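Local coordinates for TRAP dicarboxylate ABC transporter, substrate-binding protein (Roseobacter denitrificans, PDB 4OVQ), which binds beta-D-glucuronate as the periplasmic solute-binding protein of a TRAP transporter, probably handing the sugar acid on to the membrane components, at residues A[106-110]-A[111-115]; A[186-189]-A[190-194]; A[207-210]-A[211-214]. All coordinates share one frame; numbering follows the deposited sequence.

Interaction 1: A[106-110]-A[111-115]; sequences FIFKD and VPHMF
Asp110 caps the start of helix 111-118 through its side chain: OD1 accepts from His113 N at 2.9 Å, with the donor nearly in line with the C-O bond. The carboxylate reaches that amide because CG sits between the backbone N and the carbonyl carbon (chi1 54°), which folds it over the first turn. One residue on, Met114 N gives a bond of 3.1 Å to Asp110 O, the first i to i+4 bond of the helix. A third bond ties the loop back to the turn, Lys109 N donating to His113 ND1 at 3.2 Å; it is straight at hydrogen (166°), although the donor lies 29° out of the imidazole plane. ND1 accepts this bond, and NE2 is hydrogen-bonded to Thr324 O, so both ring nitrogens are engaged. A leucine in place of His113 would probably leave Lys109 N and Thr324 O without these partners and free the loop to shift against the C-terminal tail. Packing follows outward. Lys109 CG lies over a face of the imidazole, 4.0 Å from its centroid, while Phe108 CA meets the ring's edge. Met114, a selenomethionine, sets CB over one face of the Phe108 ring, 4.1 Å from the centroid, with SE farther off and oblique in a Met-aromatic contact; Ile107 CG2 lies against the opposite face. Helix 315-322 backs this cluster through Ile321, which touches Ile107 and Phe108, and Met114 also packs against Ile231 and Pro233, in the loop between strands 223-230 and 234-239.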
loop_
_atom_site.group_PDB
_atom_site.type_symbol
_atom_site.label_atom_id
_atom_site.label_comp_id
_atom_site.label_asym_id
_atom_site.label_seq_id
_atom_site.Cartn_x
_atom_site.Cartn_y
_atom_site.Cartn_z
ATOM N N PHE A 106 4.290 -9.935 7.947
ATOM C CA PHE A 106 5.643 -10.382 8.265
ATOM C C PHE A 106 6.301 -11.204 7.153
ATOM O O PHE A 106 7.137 -12.076 7.443
ATOM C CB PHE A 106 5.634 -11.161 9.592
ATOM C CG PHE A 106 5.121 -10.359 10.769
ATOM C CD1 PHE A 106 5.892 -9.352 11.331
ATOM C CD2 PHE A 106 3.872 -10.621 11.309
ATOM C CE1 PHE A 106 5.422 -8.614 12.403
ATOM C CE2 PHE A 106 3.400 -9.896 12.381
ATOM C CZ PHE A 106 4.181 -8.891 12.933
ATOM N N ILE A 107 5.963 -10.938 5.890
ATOM C CA ILE A 107 6.580 -11.684 4.786
ATOM C C ILE A 107 7.898 -11.074 4.288
ATOM O O ILE A 107 8.771 -11.788 3.782
ATOM C CB ILE A 107 5.610 -11.918 3.611
ATOM C CG1 ILE A 107 6.190 -13.018 2.705
ATOM C CG2 ILE A 107 5.356 -10.638 2.841
ATOM C CD1 ILE A 107 5.323 -13.357 1.533
ATOM N N PHE A 108 8.053 -9.769 4.443
ATOM C CA PHE A 108 9.330 -9.122 4.178
ATOM C C PHE A 108 9.994 -8.783 5.509
ATOM O O PHE A 108 9.310 -8.572 6.504
ATOM C CB PHE A 108 9.119 -7.866 3.329
ATOM C CG PHE A 108 8.359 -8.118 2.061
ATOM C CD1 PHE A 108 8.896 -8.919 1.061
ATOM C CD2 PHE A 108 7.103 -7.562 1.859
ATOM C CE1 PHE A 108 8.198 -9.159 -0.115
ATOM C CE2 PHE A 108 6.405 -7.792 0.685
ATOM C CZ PHE A 108 6.955 -8.592 -0.304
ATOM N N LYS A 109 11.324 -8.771 5.552
ATOM C CA LYS A 109 12.035 -8.390 6.763
ATOM C C LYS A 109 12.125 -6.878 6.891
ATOM O O LYS A 109 12.253 -6.359 7.999
ATOM C CB LYS A 109 13.452 -8.994 6.776
ATOM C CG LYS A 109 13.579 -10.313 6.020
ATOM C CD LYS A 109 14.976 -10.909 6.113
ATOM C CE LYS A 109 14.924 -12.399 5.850
ATOM N NZ LYS A 109 16.187 -12.909 5.238
ATOM N N ASP A 110 12.049 -6.174 5.760
ATOM C CA ASP A 110 12.095 -4.716 5.753
ATOM C C ASP A 110 11.925 -4.208 4.326
ATOM O O ASP A 110 11.808 -5.002 3.395
ATOM C CB ASP A 110 13.398 -4.173 6.376
ATOM C CG ASP A 110 14.647 -4.741 5.744
ATOM O OD1 ASP A 110 14.682 -4.968 4.517
ATOM O OD2 ASP A 110 15.619 -4.951 6.497
ATOM N N VAL A 111 11.886 -2.888 4.164
ATOM C CA VAL A 111 11.602 -2.309 2.861
ATOM C C VAL A 111 12.705 -2.637 1.853
ATOM O O VAL A 111 12.424 -3.049 0.726
ATOM C CB VAL A 111 11.366 -0.798 2.952
ATOM C CG1 VAL A 111 11.231 -0.193 1.569
ATOM C CG2 VAL A 111 10.146 -0.513 3.815
ATOM N N PRO A 112 13.976 -2.476 2.251
ATOM C CA PRO A 112 14.988 -2.838 1.255
ATOM C C PRO A 112 14.842 -4.272 0.773
ATOM O O PRO A 112 15.032 -4.533 -0.416
ATOM C CB PRO A 112 16.296 -2.635 2.019
ATOM C CG PRO A 112 15.989 -1.470 2.900
ATOM C CD PRO A 112 14.577 -1.779 3.400
ATOM N N HIS A 113 14.500 -5.185 1.680
ATOM C CA HIS A 113 14.216 -6.569 1.299
ATOM C C HIS A 113 13.081 -6.670 0.267
ATOM O O HIS A 113 13.205 -7.386 -0.723
ATOM C CB HIS A 113 13.857 -7.387 2.535
ATOM C CG HIS A 113 13.618 -8.837 2.253
ATOM N ND1 HIS A 113 12.523 -9.520 2.732
ATOM C CD2 HIS A 113 14.341 -9.739 1.551
ATOM C CE1 HIS A 113 12.572 -10.775 2.326
ATOM N NE2 HIS A 113 13.668 -10.936 1.611
HETATM N N MSE A 114 11.978 -5.959 0.499
HETATM C CA MSE A 114 10.846 -5.970 -0.432
HETATM C C MSE A 114 11.290 -5.607 -1.844
HETATM O O MSE A 114 10.894 -6.252 -2.817
HETATM C CB MSE A 114 9.758 -4.989 0.047
HETATM C CG MSE A 114 8.600 -4.652 -0.975
HETATM SE SE MSE A 114 7.495 -3.252 -0.176
HETATM C CE MSE A 114 8.390 -1.731 -1.061
ATOM N N PHE A 115 12.073 -4.548 -1.962
ATOM C CA PHE A 115 12.439 -4.063 -3.273
ATOM C C PHE A 115 13.335 -5.094 -3.940
ATOM O O PHE A 115 13.197 -5.342 -5.131
ATOM C CB PHE A 115 13.084 -2.684 -3.194
ATOM C CG PHE A 115 12.085 -1.546 -3.163
ATOM C CD1 PHE A 115 11.316 -1.256 -4.282
ATOM C CD2 PHE A 115 11.934 -0.767 -2.035
ATOM C CE1 PHE A 115 10.410 -0.213 -4.274
ATOM C CE2 PHE A 115 11.028 0.285 -2.023
ATOM C CZ PHE A 115 10.277 0.565 -3.149
#

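Interaction 2: A[186-189]-A[190-194]; sequences SPMA and FAEVY. With BDP (beta-D-glucopyranuronic acid), chain C.
From Met188 to Phe190 the chain leaves the extended course of strand 184-187 and turns into helical angles at Phe190, a change marked by Glu192 N donating to Ala189 O at 3.0 Å; the donor stands 50° out of the carbonyl plane, so the bond misses the lone-pair directions. The same oxygen lies 3.5 Å from Val193 CG2. Met188, a selenomethionine, has CG anti to the backbone N (chi1 -179°) and stays extended to SE, which comes to 3.8 Å from Glu192 O; the bend at chi3 turns only the terminal methyl. Its CG passes Glu192 CB at 4.0 Å, the two side chains crossing at about a right angle. Glu192 reaches back through a water, which accepts from Ala189 N and donates to Glu192 OE1 at 2.8 Å. Phe190 points the other way, into the glucuronate pocket. With CG anti to the backbone N (chi1 -167°), its ring lies under the sugar: C5 of the glucuronate stands 3.6 Å above the plane, over the ring centre, and CD1 comes to 3.3 Å from C6, the carboxylate carbon. The chemistry is thus two-sided: water and a carboxylate fasten the outer side of the turn, whereas an aromatic face receives the C5-H and carboxylate carbon of a sugar acid whose charge is probably balanced by Arg146 and Arg167.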
loop_
_atom_site.group_PDB
_atom_site.type_symbol
_atom_site.label_atom_id
_atom_site.label_comp_id
_atom_site.label_asym_id
_atom_site.label_seq_id
_atom_site.Cartn_x
_atom_site.Cartn_y
_atom_site.Cartn_z
ATOM N N SER A 186 -12.232 -4.097 11.366
ATOM C CA SER A 186 -13.242 -3.288 10.735
ATOM C C SER A 186 -12.725 -2.793 9.403
ATOM O O SER A 186 -12.001 -1.800 9.331
ATOM C CB SER A 186 -13.588 -2.125 11.630
ATOM O OG SER A 186 -14.650 -1.429 11.060
ATOM N N PRO A 187 -13.057 -3.502 8.332
ATOM C CA PRO A 187 -12.631 -2.993 7.033
ATOM C C PRO A 187 -13.395 -1.730 6.686
ATOM O O PRO A 187 -14.625 -1.676 6.804
ATOM C CB PRO A 187 -13.008 -4.100 6.052
ATOM C CG PRO A 187 -13.290 -5.311 6.910
ATOM C CD PRO A 187 -13.751 -4.795 8.227
HETATM N N MSE A 188 -12.669 -0.718 6.224
HETATM C CA MSE A 188 -13.285 0.575 6.023
HETATM C C MSE A 188 -12.434 1.388 5.072
HETATM O O MSE A 188 -11.203 1.310 5.080
HETATM C CB MSE A 188 -13.348 1.274 7.395
HETATM C CG MSE A 188 -13.956 2.601 7.398
HETATM SE SE MSE A 188 -13.840 3.461 9.167
HETATM C CE MSE A 188 -14.449 2.153 10.228
ATOM N N ALA A 189 -13.098 2.214 4.273
ATOM C CA ALA A 189 -12.437 3.141 3.385
ATOM C C ALA A 189 -11.508 4.074 4.162
ATOM O O ALA A 189 -11.875 4.577 5.204
ATOM C CB ALA A 189 -13.485 3.941 2.637
ATOM N N PHE A 190 -10.339 4.336 3.607
ATOM C CA PHE A 190 -9.330 5.174 4.219
ATOM C C PHE A 190 -9.887 6.530 4.610
ATOM O O PHE A 190 -9.545 7.052 5.660
ATOM C CB PHE A 190 -8.186 5.325 3.215
ATOM C CG PHE A 190 -6.911 5.893 3.766
ATOM C CD1 PHE A 190 -6.389 5.483 4.975
ATOM C CD2 PHE A 190 -6.213 6.848 3.021
ATOM C CE1 PHE A 190 -5.144 6.009 5.413
ATOM C CE2 PHE A 190 -5.000 7.367 3.479
ATOM C CZ PHE A 190 -4.503 6.950 4.661
ATOM N N ALA A 191 -10.731 7.098 3.744
ATOM C CA ALA A 191 -11.255 8.444 3.935
ATOM C C ALA A 191 -12.071 8.557 5.228
ATOM O O ALA A 191 -12.133 9.651 5.811
ATOM C CB ALA A 191 -12.129 8.847 2.740
ATOM N N GLU A 192 -12.652 7.443 5.655
ATOM C CA GLU A 192 -13.622 7.434 6.767
ATOM C C GLU A 192 -12.959 7.146 8.118
ATOM O O GLU A 192 -13.575 7.240 9.171
ATOM C CB GLU A 192 -14.722 6.438 6.472
ATOM C CG GLU A 192 -15.629 6.967 5.400
ATOM C CD GLU A 192 -16.842 6.136 5.203
ATOM O OE1 GLU A 192 -16.734 4.919 5.436
ATOM O OE2 GLU A 192 -17.903 6.690 4.796
ATOM N N VAL A 193 -11.671 6.853 8.087
ATOM C CA VAL A 193 -10.959 6.456 9.307
ATOM C C VAL A 193 -10.844 7.584 10.384
ATOM O O VAL A 193 -11.031 7.318 11.571
ATOM C CB VAL A 193 -9.589 5.865 8.972
ATOM C CG1 VAL A 193 -8.870 5.458 10.278
ATOM C CG2 VAL A 193 -9.754 4.672 8.002
ATOM N N TYR A 194 -10.549 8.821 9.992
ATOM C CA TYR A 194 -10.438 9.919 10.940
ATOM C C TYR A 194 -11.702 10.076 11.783
ATOM O O TYR A 194 -11.621 10.114 13.009
ATOM C CB TYR A 194 -10.166 11.190 10.168
ATOM C CG TYR A 194 -9.984 12.417 11.036
ATOM C CD1 TYR A 194 -8.739 12.756 11.526
ATOM C CD2 TYR A 194 -11.063 13.241 11.345
ATOM C CE1 TYR A 194 -8.544 13.885 12.300
ATOM C CE2 TYR A 194 -10.887 14.405 12.148
ATOM C CZ TYR A 194 -9.620 14.699 12.615
ATOM O OH TYR A 194 -9.402 15.821 13.389
HETATM C C1 BDP C . -1.696 3.967 2.727
HETATM C C2 BDP C . -1.685 3.716 1.241
HETATM C C3 BDP C . -2.990 4.137 0.723
HETATM C C4 BDP C . -4.084 3.366 1.382
HETATM C C5 BDP C . -4.028 3.551 2.880
HETATM C C6 BDP C . -5.098 2.740 3.628
HETATM O O2 BDP C . -0.641 4.595 0.702
HETATM O O3 BDP C . -2.987 3.721 -0.694
HETATM O O4 BDP C . -5.405 3.814 0.858
HETATM O O5 BDP C . -2.752 3.196 3.393
HETATM O O6A BDP C . -6.236 2.585 3.094
HETATM O O1 BDP C . -0.508 3.583 3.355
HETATM O O6B BDP C . -4.780 2.426 4.802
HETATM O O HOH W 1 -16.049 2.381 4.455
#

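Interaction 3: A[207-210]-A[211-214]; sequences NNWP and SYES. With BDP (beta-D-glucopyranuronic acid), chain C.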
loop_
_atom_site.group_PDB
_atom_site.type_symbol
_atom_site.label_atom_id
_atom_site.label_comp_id
_atom_site.label_asym_id
_atom_site.label_seq_id
_atom_site.Cartn_x
_atom_site.Cartn_y
_atom_site.Cartn_z
ATOM N N ASN A 207 -0.787 1.927 9.852
ATOM C CA ASN A 207 -0.294 2.552 8.650
ATOM C C ASN A 207 1.140 2.994 8.801
ATOM O O ASN A 207 1.723 2.846 9.854
ATOM C CB ASN A 207 -1.168 3.735 8.234
ATOM C CG ASN A 207 -1.387 3.765 6.741
ATOM O OD1 ASN A 207 -0.411 3.755 5.990
ATOM N ND2 ASN A 207 -2.643 3.746 6.296
ATOM N N ASN A 208 1.709 3.509 7.719
ATOM C CA ASN A 208 3.069 4.055 7.772
ATOM C C ASN A 208 3.073 5.454 8.424
ATOM O O ASN A 208 2.028 6.056 8.669
ATOM C CB ASN A 208 3.644 4.098 6.364
ATOM C CG ASN A 208 2.734 4.813 5.373
ATOM O OD1 ASN A 208 2.227 5.893 5.629
ATOM N ND2 ASN A 208 2.519 4.186 4.202
ATOM N N TRP A 209 4.265 5.985 8.716
ATOM C CA TRP A 209 4.343 7.302 9.351
ATOM C C TRP A 209 3.694 8.420 8.557
ATOM O O TRP A 209 2.958 9.230 9.110
ATOM C CB TRP A 209 5.784 7.725 9.662
ATOM C CG TRP A 209 6.437 6.978 10.758
ATOM C CD1 TRP A 209 7.380 6.014 10.623
ATOM C CD2 TRP A 209 6.231 7.150 12.168
ATOM N NE1 TRP A 209 7.780 5.560 11.857
ATOM C CE2 TRP A 209 7.093 6.246 12.825
ATOM C CE3 TRP A 209 5.396 7.968 12.939
ATOM C CZ2 TRP A 209 7.152 6.144 14.227
ATOM C CZ3 TRP A 209 5.452 7.858 14.331
ATOM C CH2 TRP A 209 6.332 6.953 14.952
ATOM N N PRO A 210 3.968 8.509 7.244
ATOM C CA PRO A 210 3.390 9.627 6.493
ATOM C C PRO A 210 1.848 9.662 6.416
ATOM O O PRO A 210 1.242 10.734 6.395
ATOM C CB PRO A 210 4.036 9.484 5.109
ATOM C CG PRO A 210 5.322 8.759 5.377
ATOM C CD PRO A 210 4.955 7.770 6.447
ATOM N N SER A 211 1.218 8.494 6.366
ATOM C CA SER A 211 -0.247 8.427 6.355
ATOM C C SER A 211 -0.808 8.767 7.729
ATOM O O SER A 211 -1.794 9.468 7.841
ATOM C CB SER A 211 -0.732 7.034 5.968
ATOM O OG SER A 211 -0.623 6.784 4.577
ATOM N N TYR A 212 -0.164 8.258 8.769
ATOM C CA TYR A 212 -0.584 8.515 10.150
ATOM C C TYR A 212 -0.585 10.016 10.385
ATOM O O TYR A 212 -1.498 10.578 10.978
ATOM C CB TYR A 212 0.395 7.840 11.090
ATOM C CG TYR A 212 0.228 8.055 12.580
ATOM C CD1 TYR A 212 -0.977 7.770 13.218
ATOM C CD2 TYR A 212 1.309 8.463 13.376
ATOM C CE1 TYR A 212 -1.102 7.919 14.578
ATOM C CE2 TYR A 212 1.166 8.636 14.740
ATOM C CZ TYR A 212 -0.035 8.361 15.325
ATOM O OH TYR A 212 -0.140 8.518 16.682
ATOM N N GLU A 213 0.439 10.672 9.848
ATOM C CA GLU A 213 0.565 12.100 10.001
ATOM C C GLU A 213 -0.395 12.873 9.083
ATOM O O GLU A 213 -1.183 13.677 9.564
ATOM C CB GLU A 213 2.039 12.480 9.797
ATOM C CG GLU A 213 2.351 13.929 9.983
ATOM C CD GLU A 213 2.386 14.652 8.664
ATOM O OE1 GLU A 213 3.195 14.277 7.779
ATOM O OE2 GLU A 213 1.566 15.557 8.493
ATOM N N SER A 214 -0.393 12.598 7.772
ATOM C CA SER A 214 -1.128 13.418 6.783
ATOM C C SER A 214 -2.657 13.433 6.891
ATOM O O SER A 214 -3.301 14.404 6.510
ATOM C CB SER A 214 -0.709 13.067 5.344
ATOM O OG SER A 214 -1.195 11.795 4.946
HETATM C C1 BDP C . -1.696 3.967 2.727
HETATM C C2 BDP C . -1.685 3.716 1.241
HETATM C C3 BDP C . -2.990 4.137 0.723
HETATM C C4 BDP C . -4.084 3.366 1.382
HETATM C C5 BDP C . -4.028 3.551 2.880
HETATM C C6 BDP C . -5.098 2.740 3.628
HETATM O O2 BDP C . -0.641 4.595 0.702
HETATM O O3 BDP C . -2.987 3.721 -0.694
HETATM O O4 BDP C . -5.405 3.814 0.858
HETATM O O5 BDP C . -2.752 3.196 3.393
HETATM O O6A BDP C . -6.236 2.585 3.094
HETATM O O1 BDP C . -0.508 3.583 3.355
HETATM O O6B BDP C . -4.780 2.426 4.802
#
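Asn207, last residue of strand 204-207, faces Ser211 in the first turn of the following helix, and its side chain can be traced outward. CB packs on Ser211 CB at 4.0 Å. CG comes nearer to the same methylene, at 3.4 Å. At the branch the two ends divide their work. OD1 accepts from the anomeric hydroxyl O1 of the glucuronate at 2.6 Å and from Asn208 N at 2.7 Å, the amide lying in the carbonyl plane on a lone pair. ND2 donates to the sugar's ring oxygen O5 at 3.0 Å (N-H...O 161°) and lies 2.9 Å from the carboxylate oxygen O6B. Two firm bonds on OD1 and one on ND2 hold the amide against flipping and match its acceptor and donor ends to O1 and O5. Asn208 next to it is the N-cap: its CG, held by chi1 of 52° between the backbone N and the carbonyl carbon, brings OD1 to Ser211 N at 2.9 Å, almost along the C=O axis (175°), while ND2 turns to Ala143 O. Ser211 OG lies near both asparagine oxygens but is bonded to Tyr36 OH, which ties the first turn to the loop holding Tyr36. On the same helix, Trp209 CE3 and Tyr212 CD2 touch at 4.1 Å, both rings also meeting that of Tyr224. Glu213 OE1 accepts from Ser276 OG and forms a salt bridge with Arg272, both of helix 248-282. A strand end followed directly by an Asn-capped helix, with sugar-binding amides at the junction, here forms one wall of the glucuronate site in a TRAP solute-binding protein.

Overall arrangement
All three contacts are local turns at or near the start of a helix, yet their settings differ. Interaction 3 is buried, and interactions 1 and 2 are partly buried with exposed members. Interactions 2 and 3 both touch the glucuronate and meet each other, Phe190 CE1 packing on Asn207 ND2 at 3.5 Å, so an aromatic face and an amide address one sugar from adjoining elements. Interaction 1 stands apart, its centre about 25 Å from that of interaction 2 and across the centre of the chain, and its His113 reaches the C-terminal tail. Interactions 1 and 3 use a side-chain N-cap, Asp or Asn; the turn of 186-194 relies on a backbone bond and a water bridge.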